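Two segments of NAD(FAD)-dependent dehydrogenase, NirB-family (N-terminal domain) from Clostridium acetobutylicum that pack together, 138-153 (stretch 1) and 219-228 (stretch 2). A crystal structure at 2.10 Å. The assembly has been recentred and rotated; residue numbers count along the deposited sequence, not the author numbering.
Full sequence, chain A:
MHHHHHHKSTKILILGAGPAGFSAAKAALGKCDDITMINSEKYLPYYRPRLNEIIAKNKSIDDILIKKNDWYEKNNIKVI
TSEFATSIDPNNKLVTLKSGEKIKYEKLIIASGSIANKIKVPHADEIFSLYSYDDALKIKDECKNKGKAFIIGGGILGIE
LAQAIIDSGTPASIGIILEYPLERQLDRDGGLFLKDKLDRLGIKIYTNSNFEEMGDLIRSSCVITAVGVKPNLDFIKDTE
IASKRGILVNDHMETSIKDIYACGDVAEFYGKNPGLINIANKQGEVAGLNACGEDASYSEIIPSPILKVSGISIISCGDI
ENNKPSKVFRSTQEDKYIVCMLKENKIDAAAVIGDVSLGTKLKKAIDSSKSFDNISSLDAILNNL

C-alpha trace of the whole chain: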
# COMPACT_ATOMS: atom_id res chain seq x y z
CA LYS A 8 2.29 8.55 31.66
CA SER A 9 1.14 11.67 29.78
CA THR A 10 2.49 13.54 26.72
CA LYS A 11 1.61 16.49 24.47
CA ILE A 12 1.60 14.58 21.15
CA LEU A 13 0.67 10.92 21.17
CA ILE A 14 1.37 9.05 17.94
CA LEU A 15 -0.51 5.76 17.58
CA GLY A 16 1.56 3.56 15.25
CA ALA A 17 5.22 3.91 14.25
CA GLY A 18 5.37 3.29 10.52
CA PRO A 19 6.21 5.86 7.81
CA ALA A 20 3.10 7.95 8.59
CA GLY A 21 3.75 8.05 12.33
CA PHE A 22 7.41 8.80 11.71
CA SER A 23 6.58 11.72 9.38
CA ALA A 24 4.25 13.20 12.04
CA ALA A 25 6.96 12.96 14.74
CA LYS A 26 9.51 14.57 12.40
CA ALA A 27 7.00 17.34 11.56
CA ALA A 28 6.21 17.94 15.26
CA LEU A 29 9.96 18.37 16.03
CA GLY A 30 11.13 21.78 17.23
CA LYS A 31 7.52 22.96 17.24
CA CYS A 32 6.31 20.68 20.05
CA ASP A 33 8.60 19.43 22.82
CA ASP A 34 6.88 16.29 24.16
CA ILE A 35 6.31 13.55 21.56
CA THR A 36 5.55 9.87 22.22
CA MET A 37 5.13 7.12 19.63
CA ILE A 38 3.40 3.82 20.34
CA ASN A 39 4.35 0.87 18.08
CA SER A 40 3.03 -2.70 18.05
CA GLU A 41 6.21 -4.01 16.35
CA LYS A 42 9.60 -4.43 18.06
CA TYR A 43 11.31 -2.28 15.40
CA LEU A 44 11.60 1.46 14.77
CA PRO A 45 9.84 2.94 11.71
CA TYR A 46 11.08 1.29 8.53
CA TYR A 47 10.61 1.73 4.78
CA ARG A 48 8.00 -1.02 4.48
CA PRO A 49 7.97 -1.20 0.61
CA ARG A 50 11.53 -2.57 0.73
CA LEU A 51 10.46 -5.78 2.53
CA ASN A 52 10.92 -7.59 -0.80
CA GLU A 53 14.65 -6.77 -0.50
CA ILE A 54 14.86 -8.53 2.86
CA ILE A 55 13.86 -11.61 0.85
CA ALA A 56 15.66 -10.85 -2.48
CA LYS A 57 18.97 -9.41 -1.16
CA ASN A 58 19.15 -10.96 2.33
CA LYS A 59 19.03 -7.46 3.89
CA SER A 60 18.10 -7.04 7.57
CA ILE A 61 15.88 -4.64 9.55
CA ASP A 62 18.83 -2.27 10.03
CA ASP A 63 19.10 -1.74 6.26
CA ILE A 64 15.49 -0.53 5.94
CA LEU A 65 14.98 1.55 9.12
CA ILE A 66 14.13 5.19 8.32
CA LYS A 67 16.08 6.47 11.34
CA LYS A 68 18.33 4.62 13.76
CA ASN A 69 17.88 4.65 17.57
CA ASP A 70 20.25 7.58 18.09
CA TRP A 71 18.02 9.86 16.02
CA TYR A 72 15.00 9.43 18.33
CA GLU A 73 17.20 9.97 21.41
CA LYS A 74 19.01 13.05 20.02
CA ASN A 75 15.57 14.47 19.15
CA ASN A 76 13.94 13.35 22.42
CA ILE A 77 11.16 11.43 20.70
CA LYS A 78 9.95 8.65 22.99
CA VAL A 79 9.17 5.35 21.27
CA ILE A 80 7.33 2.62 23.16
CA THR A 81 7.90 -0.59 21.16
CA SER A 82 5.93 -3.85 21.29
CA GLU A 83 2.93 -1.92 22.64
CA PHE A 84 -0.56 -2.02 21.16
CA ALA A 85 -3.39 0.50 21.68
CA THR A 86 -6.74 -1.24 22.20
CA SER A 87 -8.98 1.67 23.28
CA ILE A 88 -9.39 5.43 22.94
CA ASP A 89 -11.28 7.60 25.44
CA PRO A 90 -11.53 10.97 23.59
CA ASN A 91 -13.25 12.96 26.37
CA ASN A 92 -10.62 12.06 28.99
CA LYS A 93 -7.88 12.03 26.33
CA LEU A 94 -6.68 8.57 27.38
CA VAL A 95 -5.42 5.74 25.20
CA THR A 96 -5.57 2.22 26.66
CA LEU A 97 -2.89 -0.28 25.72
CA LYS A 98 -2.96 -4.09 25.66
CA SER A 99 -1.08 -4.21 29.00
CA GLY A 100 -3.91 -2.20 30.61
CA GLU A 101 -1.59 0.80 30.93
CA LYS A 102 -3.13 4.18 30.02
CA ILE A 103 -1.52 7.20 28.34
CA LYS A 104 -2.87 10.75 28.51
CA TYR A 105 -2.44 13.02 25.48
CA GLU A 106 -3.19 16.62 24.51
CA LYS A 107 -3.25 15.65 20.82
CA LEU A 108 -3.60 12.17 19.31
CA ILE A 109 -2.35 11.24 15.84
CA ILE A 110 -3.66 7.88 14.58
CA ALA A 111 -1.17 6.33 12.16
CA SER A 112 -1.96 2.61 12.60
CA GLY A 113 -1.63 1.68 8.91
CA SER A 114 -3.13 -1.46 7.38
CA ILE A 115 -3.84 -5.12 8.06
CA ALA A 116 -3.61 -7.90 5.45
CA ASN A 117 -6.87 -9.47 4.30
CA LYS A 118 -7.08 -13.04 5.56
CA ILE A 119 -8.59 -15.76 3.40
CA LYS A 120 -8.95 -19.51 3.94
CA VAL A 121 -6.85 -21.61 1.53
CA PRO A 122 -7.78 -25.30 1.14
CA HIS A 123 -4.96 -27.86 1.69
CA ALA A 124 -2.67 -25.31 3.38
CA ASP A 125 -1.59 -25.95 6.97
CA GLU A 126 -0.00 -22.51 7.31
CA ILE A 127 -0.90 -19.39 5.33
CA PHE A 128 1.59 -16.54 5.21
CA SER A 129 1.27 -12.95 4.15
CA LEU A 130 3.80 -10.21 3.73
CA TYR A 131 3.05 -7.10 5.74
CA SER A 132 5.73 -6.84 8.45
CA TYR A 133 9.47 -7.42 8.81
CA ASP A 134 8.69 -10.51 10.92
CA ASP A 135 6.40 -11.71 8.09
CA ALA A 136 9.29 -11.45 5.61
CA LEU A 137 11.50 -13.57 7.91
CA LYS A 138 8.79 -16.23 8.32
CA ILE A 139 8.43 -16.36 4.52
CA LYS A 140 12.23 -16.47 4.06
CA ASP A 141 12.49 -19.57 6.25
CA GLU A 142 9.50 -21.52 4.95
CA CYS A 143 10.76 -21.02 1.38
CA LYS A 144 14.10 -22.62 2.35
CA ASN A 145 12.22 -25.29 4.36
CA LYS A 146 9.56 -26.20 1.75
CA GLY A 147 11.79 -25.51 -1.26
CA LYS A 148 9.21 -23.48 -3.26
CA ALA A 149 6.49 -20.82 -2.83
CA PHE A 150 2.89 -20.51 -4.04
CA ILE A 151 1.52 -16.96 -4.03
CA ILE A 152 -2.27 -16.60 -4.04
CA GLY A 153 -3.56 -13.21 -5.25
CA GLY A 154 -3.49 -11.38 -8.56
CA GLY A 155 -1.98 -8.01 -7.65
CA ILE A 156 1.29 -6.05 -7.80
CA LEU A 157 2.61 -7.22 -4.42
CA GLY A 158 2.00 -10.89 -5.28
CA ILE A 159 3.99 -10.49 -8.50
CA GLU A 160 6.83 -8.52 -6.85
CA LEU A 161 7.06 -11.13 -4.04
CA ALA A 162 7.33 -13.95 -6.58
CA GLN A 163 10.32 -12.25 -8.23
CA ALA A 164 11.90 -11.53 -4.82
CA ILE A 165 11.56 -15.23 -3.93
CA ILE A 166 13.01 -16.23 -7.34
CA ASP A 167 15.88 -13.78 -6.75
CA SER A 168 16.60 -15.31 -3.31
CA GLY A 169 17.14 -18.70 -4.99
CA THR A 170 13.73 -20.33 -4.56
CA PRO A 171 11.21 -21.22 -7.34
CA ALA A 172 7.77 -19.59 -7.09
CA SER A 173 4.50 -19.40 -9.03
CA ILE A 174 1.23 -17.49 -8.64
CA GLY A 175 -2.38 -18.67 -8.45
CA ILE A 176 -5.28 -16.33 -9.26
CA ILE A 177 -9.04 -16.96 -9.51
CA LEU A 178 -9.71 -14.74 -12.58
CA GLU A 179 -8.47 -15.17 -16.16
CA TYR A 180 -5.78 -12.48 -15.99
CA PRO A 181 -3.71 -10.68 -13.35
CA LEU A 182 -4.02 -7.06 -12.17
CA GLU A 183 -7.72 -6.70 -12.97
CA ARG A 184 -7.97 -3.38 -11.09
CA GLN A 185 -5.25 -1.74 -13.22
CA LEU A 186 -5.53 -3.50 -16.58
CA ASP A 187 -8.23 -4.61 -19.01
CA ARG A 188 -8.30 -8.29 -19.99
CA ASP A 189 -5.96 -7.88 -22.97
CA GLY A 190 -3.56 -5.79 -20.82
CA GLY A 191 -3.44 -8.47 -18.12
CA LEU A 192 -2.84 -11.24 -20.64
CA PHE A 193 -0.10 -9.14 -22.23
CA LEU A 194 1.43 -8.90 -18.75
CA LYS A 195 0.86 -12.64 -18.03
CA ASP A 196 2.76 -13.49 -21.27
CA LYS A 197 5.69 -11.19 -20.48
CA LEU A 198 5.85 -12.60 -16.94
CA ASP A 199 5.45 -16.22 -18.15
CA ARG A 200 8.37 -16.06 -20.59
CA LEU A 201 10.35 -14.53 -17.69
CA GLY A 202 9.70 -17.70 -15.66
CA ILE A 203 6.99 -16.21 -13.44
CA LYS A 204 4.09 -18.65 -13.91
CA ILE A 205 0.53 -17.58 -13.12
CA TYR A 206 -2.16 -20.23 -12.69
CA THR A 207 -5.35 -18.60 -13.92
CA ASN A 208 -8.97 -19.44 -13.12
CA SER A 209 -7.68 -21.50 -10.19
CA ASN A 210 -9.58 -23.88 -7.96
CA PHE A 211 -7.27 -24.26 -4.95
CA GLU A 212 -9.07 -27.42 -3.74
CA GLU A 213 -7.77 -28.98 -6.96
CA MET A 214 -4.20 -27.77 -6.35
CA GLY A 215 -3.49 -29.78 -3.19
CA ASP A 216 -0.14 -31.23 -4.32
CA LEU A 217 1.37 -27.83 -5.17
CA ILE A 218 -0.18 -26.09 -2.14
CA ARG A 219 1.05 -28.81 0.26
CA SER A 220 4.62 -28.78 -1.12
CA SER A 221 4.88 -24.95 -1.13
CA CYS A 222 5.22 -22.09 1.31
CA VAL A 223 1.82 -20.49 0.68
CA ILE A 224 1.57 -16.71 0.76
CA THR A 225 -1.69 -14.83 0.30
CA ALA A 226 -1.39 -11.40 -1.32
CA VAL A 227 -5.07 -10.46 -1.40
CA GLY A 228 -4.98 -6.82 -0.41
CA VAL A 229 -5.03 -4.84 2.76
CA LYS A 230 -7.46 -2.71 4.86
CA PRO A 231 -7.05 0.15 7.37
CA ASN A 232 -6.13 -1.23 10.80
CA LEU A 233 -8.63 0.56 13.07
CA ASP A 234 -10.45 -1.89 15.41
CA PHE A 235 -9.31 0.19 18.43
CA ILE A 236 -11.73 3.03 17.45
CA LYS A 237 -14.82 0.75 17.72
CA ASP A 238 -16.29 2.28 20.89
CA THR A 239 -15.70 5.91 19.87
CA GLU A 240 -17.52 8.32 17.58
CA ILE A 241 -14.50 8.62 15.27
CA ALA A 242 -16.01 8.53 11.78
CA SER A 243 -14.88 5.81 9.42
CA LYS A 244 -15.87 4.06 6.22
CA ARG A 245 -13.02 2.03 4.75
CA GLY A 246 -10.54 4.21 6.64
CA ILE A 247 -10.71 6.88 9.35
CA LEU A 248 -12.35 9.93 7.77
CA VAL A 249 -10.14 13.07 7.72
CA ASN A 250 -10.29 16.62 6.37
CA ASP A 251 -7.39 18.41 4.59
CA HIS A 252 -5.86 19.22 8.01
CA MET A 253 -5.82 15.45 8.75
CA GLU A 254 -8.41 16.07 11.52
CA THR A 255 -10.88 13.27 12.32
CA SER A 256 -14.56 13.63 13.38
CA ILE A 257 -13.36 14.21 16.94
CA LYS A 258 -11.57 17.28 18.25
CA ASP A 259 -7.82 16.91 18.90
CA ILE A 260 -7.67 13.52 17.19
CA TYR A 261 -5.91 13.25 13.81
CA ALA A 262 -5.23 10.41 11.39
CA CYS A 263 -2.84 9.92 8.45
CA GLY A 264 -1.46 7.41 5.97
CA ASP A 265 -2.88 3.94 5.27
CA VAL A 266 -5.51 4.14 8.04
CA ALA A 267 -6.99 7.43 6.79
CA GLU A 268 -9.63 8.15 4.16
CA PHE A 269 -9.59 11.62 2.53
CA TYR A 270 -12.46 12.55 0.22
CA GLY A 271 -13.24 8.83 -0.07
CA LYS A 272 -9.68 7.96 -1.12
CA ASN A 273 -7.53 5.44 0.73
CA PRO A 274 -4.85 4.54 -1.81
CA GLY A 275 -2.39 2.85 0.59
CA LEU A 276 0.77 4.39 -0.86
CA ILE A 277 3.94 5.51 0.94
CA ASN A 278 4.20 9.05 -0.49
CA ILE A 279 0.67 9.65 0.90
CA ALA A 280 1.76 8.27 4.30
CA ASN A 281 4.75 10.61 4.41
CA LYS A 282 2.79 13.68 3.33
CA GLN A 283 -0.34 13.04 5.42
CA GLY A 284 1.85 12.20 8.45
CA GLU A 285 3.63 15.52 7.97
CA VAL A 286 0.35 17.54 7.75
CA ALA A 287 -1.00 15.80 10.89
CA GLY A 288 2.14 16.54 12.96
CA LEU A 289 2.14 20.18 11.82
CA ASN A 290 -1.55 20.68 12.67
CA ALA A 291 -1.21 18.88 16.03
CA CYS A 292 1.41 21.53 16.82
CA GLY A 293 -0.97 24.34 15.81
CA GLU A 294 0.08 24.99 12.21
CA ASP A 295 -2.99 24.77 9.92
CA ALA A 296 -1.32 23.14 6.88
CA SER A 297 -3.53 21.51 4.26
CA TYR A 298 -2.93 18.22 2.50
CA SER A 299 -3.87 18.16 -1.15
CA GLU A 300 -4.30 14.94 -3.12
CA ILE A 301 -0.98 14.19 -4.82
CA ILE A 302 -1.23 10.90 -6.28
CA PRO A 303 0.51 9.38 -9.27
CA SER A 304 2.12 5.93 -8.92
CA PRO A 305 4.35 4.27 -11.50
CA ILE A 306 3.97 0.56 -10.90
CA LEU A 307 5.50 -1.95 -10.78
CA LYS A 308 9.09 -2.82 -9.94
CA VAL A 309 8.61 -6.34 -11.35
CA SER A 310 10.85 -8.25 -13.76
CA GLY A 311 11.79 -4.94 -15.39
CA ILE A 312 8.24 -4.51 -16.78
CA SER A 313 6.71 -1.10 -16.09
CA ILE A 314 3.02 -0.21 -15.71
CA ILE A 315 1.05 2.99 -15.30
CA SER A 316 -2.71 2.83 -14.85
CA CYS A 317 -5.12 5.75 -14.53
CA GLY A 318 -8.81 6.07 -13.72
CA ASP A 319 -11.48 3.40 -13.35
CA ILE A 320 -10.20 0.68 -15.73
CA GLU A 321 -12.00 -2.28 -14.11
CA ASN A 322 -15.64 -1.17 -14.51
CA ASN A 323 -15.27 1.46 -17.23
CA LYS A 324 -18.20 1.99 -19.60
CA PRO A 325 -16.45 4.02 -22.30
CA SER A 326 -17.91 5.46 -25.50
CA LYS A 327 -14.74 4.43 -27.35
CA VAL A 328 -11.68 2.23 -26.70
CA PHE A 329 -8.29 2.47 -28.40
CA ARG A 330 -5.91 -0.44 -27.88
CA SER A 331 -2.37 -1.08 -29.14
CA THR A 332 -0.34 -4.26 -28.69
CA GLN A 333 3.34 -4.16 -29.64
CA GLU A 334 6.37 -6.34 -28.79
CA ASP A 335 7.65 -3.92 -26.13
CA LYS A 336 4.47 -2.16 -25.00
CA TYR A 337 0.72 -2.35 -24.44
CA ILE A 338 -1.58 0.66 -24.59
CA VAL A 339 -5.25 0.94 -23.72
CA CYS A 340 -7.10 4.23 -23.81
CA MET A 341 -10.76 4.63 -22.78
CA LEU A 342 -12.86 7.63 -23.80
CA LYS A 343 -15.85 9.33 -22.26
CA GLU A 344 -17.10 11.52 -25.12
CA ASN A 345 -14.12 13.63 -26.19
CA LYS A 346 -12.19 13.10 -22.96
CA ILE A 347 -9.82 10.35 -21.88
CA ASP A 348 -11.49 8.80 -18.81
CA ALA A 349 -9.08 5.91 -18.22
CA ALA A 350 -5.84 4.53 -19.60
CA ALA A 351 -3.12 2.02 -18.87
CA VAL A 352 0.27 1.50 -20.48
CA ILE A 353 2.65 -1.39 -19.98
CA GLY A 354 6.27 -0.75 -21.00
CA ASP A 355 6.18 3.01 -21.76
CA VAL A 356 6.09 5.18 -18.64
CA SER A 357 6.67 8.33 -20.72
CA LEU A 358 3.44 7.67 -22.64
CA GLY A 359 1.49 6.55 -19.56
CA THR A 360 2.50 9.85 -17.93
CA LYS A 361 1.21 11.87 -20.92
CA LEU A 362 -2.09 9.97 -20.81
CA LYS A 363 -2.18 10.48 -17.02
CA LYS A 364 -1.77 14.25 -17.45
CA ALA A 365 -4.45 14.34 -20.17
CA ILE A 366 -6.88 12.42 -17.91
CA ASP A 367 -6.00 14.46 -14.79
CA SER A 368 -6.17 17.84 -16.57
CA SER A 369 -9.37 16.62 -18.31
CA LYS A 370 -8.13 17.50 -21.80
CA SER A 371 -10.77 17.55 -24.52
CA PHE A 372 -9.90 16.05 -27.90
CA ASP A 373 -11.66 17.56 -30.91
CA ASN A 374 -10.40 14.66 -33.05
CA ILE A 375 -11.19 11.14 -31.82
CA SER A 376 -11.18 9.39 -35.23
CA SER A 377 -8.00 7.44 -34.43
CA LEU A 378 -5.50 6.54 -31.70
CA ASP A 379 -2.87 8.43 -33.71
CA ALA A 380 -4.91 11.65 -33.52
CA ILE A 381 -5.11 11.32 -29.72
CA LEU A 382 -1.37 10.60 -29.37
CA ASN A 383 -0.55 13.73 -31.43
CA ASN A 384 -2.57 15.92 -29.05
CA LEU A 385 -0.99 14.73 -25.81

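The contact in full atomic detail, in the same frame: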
# COMPACT_ATOMS: atom_id res chain seq x y z
N LYS A 138 9.57 -14.99 8.34
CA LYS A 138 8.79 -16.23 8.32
C LYS A 138 8.69 -16.81 6.90
O LYS A 138 8.83 -18.02 6.70
CB LYS A 138 7.39 -16.00 8.91
CG LYS A 138 7.36 -15.85 10.43
CD LYS A 138 5.93 -15.64 10.93
CE LYS A 138 5.89 -14.91 12.27
NZ LYS A 138 6.42 -15.74 13.40
N ILE A 139 8.44 -15.94 5.92
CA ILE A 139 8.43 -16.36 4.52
C ILE A 139 9.81 -16.84 4.07
O ILE A 139 9.92 -17.88 3.42
CB ILE A 139 7.90 -15.25 3.57
CG1 ILE A 139 6.41 -14.99 3.84
CG2 ILE A 139 8.09 -15.68 2.12
CD1 ILE A 139 5.95 -13.58 3.54
N LYS A 140 10.86 -16.08 4.41
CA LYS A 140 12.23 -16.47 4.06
C LYS A 140 12.51 -17.92 4.44
O LYS A 140 12.99 -18.70 3.63
CB LYS A 140 13.26 -15.57 4.76
CG LYS A 140 13.54 -14.25 4.06
CD LYS A 140 14.87 -13.66 4.55
CE LYS A 140 16.04 -14.30 3.84
NZ LYS A 140 17.33 -14.02 4.53
N ASP A 141 12.16 -18.27 5.68
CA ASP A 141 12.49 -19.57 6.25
C ASP A 141 11.64 -20.71 5.73
O ASP A 141 12.16 -21.81 5.53
CB ASP A 141 12.44 -19.52 7.78
CG ASP A 141 13.61 -18.77 8.37
OD1 ASP A 141 13.77 -17.57 8.06
OD2 ASP A 141 14.38 -19.38 9.15
N GLU A 142 10.35 -20.47 5.51
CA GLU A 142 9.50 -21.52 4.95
C GLU A 142 9.90 -21.86 3.52
O GLU A 142 9.87 -23.03 3.14
CB GLU A 142 8.01 -21.17 5.04
CG GLU A 142 7.25 -21.86 6.17
CD GLU A 142 7.20 -23.38 6.05
OE1 GLU A 142 6.17 -23.93 5.61
OE2 GLU A 142 8.21 -24.02 6.40
N CYS A 143 10.28 -20.84 2.75
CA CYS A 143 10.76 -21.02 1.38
C CYS A 143 12.00 -21.91 1.31
O CYS A 143 12.09 -22.77 0.43
CB CYS A 143 11.02 -19.67 0.69
SG CYS A 143 9.51 -18.73 0.34
N LYS A 144 12.93 -21.72 2.23
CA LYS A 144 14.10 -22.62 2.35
C LYS A 144 13.67 -24.02 2.82
O LYS A 144 14.20 -25.02 2.35
CB LYS A 144 15.14 -22.06 3.33
CG LYS A 144 15.72 -20.70 2.95
CD LYS A 144 16.99 -20.42 3.76
CE LYS A 144 17.29 -18.93 3.87
NZ LYS A 144 16.45 -18.29 4.93
N ASN A 145 12.72 -24.05 3.74
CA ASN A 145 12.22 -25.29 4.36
C ASN A 145 11.39 -26.15 3.39
O ASN A 145 11.61 -27.35 3.28
CB ASN A 145 11.42 -24.91 5.63
CG ASN A 145 10.89 -26.11 6.40
OD1 ASN A 145 9.77 -26.07 6.91
ND2 ASN A 145 11.70 -27.17 6.53
N LYS A 146 10.44 -25.52 2.70
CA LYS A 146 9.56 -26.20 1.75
C LYS A 146 10.23 -26.39 0.40
O LYS A 146 10.00 -27.40 -0.28
CB LYS A 146 8.25 -25.42 1.58
CG LYS A 146 7.27 -25.55 2.76
CD LYS A 146 6.26 -26.66 2.51
CE LYS A 146 5.07 -26.55 3.44
NZ LYS A 146 5.29 -27.32 4.70
N GLY A 147 11.05 -25.42 -0.00
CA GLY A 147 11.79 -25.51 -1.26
C GLY A 147 11.17 -24.76 -2.42
O GLY A 147 11.80 -24.62 -3.48
N LYS A 148 9.92 -24.30 -2.25
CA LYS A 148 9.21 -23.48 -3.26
C LYS A 148 8.03 -22.71 -2.64
O LYS A 148 7.54 -23.06 -1.58
CB LYS A 148 8.77 -24.31 -4.47
CG LYS A 148 7.84 -25.48 -4.15
CD LYS A 148 7.98 -26.62 -5.15
CE LYS A 148 7.23 -26.36 -6.44
NZ LYS A 148 7.49 -27.42 -7.47
N ALA A 149 7.60 -21.64 -3.32
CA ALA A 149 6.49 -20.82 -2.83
C ALA A 149 5.30 -20.82 -3.79
O ALA A 149 5.47 -20.94 -5.01
CB ALA A 149 6.95 -19.40 -2.55
N PHE A 150 4.09 -20.69 -3.24
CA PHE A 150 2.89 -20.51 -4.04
C PHE A 150 2.17 -19.26 -3.54
O PHE A 150 1.70 -19.23 -2.40
CB PHE A 150 1.99 -21.76 -3.96
CG PHE A 150 0.79 -21.71 -4.87
CD1 PHE A 150 0.94 -21.54 -6.26
CD2 PHE A 150 -0.49 -21.87 -4.36
CE1 PHE A 150 -0.17 -21.50 -7.10
CE2 PHE A 150 -1.61 -21.83 -5.19
CZ PHE A 150 -1.44 -21.65 -6.57
N ILE A 151 2.13 -18.24 -4.39
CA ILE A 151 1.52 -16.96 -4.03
C ILE A 151 0.09 -16.87 -4.58
O ILE A 151 -0.12 -16.92 -5.79
CB ILE A 151 2.38 -15.74 -4.49
CG1 ILE A 151 3.72 -15.73 -3.75
CG2 ILE A 151 1.67 -14.42 -4.21
CD1 ILE A 151 4.88 -16.20 -4.58
N ILE A 152 -0.87 -16.75 -3.67
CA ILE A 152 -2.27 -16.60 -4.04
C ILE A 152 -2.65 -15.11 -4.02
O ILE A 152 -2.48 -14.43 -2.99
CB ILE A 152 -3.19 -17.42 -3.09
CG1 ILE A 152 -3.01 -18.93 -3.35
CG2 ILE A 152 -4.66 -16.99 -3.24
CD1 ILE A 152 -3.76 -19.83 -2.42
N GLY A 153 -3.18 -14.62 -5.14
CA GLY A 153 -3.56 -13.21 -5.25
C GLY A 153 -2.99 -12.58 -6.50
O GLY A 153 -1.82 -12.77 -6.83
N ARG A 219 0.41 -28.05 -0.81
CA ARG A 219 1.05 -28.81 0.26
C ARG A 219 2.57 -28.66 0.27
O ARG A 219 3.19 -28.42 1.36
CB ARG A 219 0.69 -30.29 0.11
CG ARG A 219 0.28 -31.00 1.38
CD ARG A 219 -0.26 -32.41 1.08
NE ARG A 219 -1.45 -32.38 0.21
CZ ARG A 219 -1.52 -32.93 -1.00
NH1 ARG A 219 -0.47 -33.59 -1.54
NH2 ARG A 219 -2.66 -32.84 -1.69
N SER A 220 3.17 -28.79 -0.96
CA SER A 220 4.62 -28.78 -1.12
C SER A 220 5.24 -27.37 -1.16
O SER A 220 6.46 -27.24 -1.27
CB SER A 220 5.03 -29.57 -2.37
OG SER A 220 4.52 -28.97 -3.55
N SER A 221 4.40 -26.34 -1.07
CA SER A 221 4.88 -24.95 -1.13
C SER A 221 4.70 -24.18 0.18
O SER A 221 3.84 -24.51 1.00
CB SER A 221 4.16 -24.17 -2.23
OG SER A 221 4.15 -24.89 -3.45
N CYS A 222 5.51 -23.15 0.35
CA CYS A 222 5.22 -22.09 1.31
C CYS A 222 4.13 -21.24 0.66
O CYS A 222 4.33 -20.70 -0.43
CB CYS A 222 6.48 -21.27 1.60
SG CYS A 222 6.20 -19.66 2.35
N VAL A 223 2.96 -21.17 1.30
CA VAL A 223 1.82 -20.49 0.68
C VAL A 223 1.61 -19.10 1.27
O VAL A 223 1.43 -18.91 2.48
CB VAL A 223 0.52 -21.35 0.64
CG1 VAL A 223 0.84 -22.85 0.50
CG2 VAL A 223 -0.35 -21.13 1.85
N ILE A 224 1.66 -18.11 0.38
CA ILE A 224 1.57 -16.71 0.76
C ILE A 224 0.36 -16.09 0.08
O ILE A 224 0.23 -16.13 -1.14
CB ILE A 224 2.86 -15.94 0.35
CG1 ILE A 224 4.11 -16.73 0.75
CG2 ILE A 224 2.88 -14.56 0.97
CD1 ILE A 224 5.22 -16.66 -0.25
N THR A 225 -0.55 -15.53 0.87
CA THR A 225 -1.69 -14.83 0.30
C THR A 225 -1.36 -13.35 0.17
O THR A 225 -0.84 -12.74 1.10
CB THR A 225 -2.98 -15.05 1.13
OG1 THR A 225 -2.73 -14.77 2.51
CG2 THR A 225 -3.47 -16.50 0.97
N ALA A 226 -1.60 -12.81 -1.02
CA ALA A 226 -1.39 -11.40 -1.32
C ALA A 226 -2.72 -10.93 -1.90
O ALA A 226 -2.88 -10.82 -3.12
CB ALA A 226 -0.24 -11.24 -2.33
N VAL A 227 -3.68 -10.71 -1.01
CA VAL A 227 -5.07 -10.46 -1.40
C VAL A 227 -5.55 -9.11 -0.85
O VAL A 227 -6.72 -8.94 -0.52
CB VAL A 227 -6.01 -11.63 -0.96
CG1 VAL A 227 -5.81 -12.84 -1.85
CG2 VAL A 227 -5.78 -12.00 0.51
N GLY A 228 -4.63 -8.17 -0.77
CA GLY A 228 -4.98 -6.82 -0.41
C GLY A 228 -4.96 -6.61 1.09
O GLY A 228 -4.65 -7.52 1.87

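Strands 149-152 and 222-225 run side by side in parallel, their axes 19° apart and 4.6 Å at closest approach. Five hydrogen bonds fix the register, alternating in direction: Cys-222 N to Lys-148 O (2.8 Å), Phe-150 N to Cys-222 O (2.8 Å), Ile-224 N to Phe-150 O (3.0 Å), Ile-152 N to Ile-224 O (2.8 Å) and Ala-226 N to Ile-152 O (2.7 Å). N-H...O angles of 155° to 178° indicate nearly straight bonds.

The face carrying Ala-149, Ile-151, Cys-222 and Ile-224 is covered by helix 138-146, whose axis comes within 8.4 Å of strand 222-225. Ile-224 is the main bump, with 106 Å² covered. Its CD1 sits in a hollow lined by Ile-139 CG2 at 3.8 Å, Ile-151 CG1 at 3.9 Å and Ala-149 CB at 4.0 Å; the short alanine side chain reaches this atom only with its CB. Cys-222, covered over 102 Å², sets its SG against the helix, 3.6 Å from Glu-142 CB and 4.0 Å from Cys-143 SG, too far for a disulfide.

At the strand end, Gly-153 leaves room for the neighbouring backbone: its CA lies 3.3 Å from Ala-226 O, and an ideal CB would fall 1.9 Å from that oxygen, a clash.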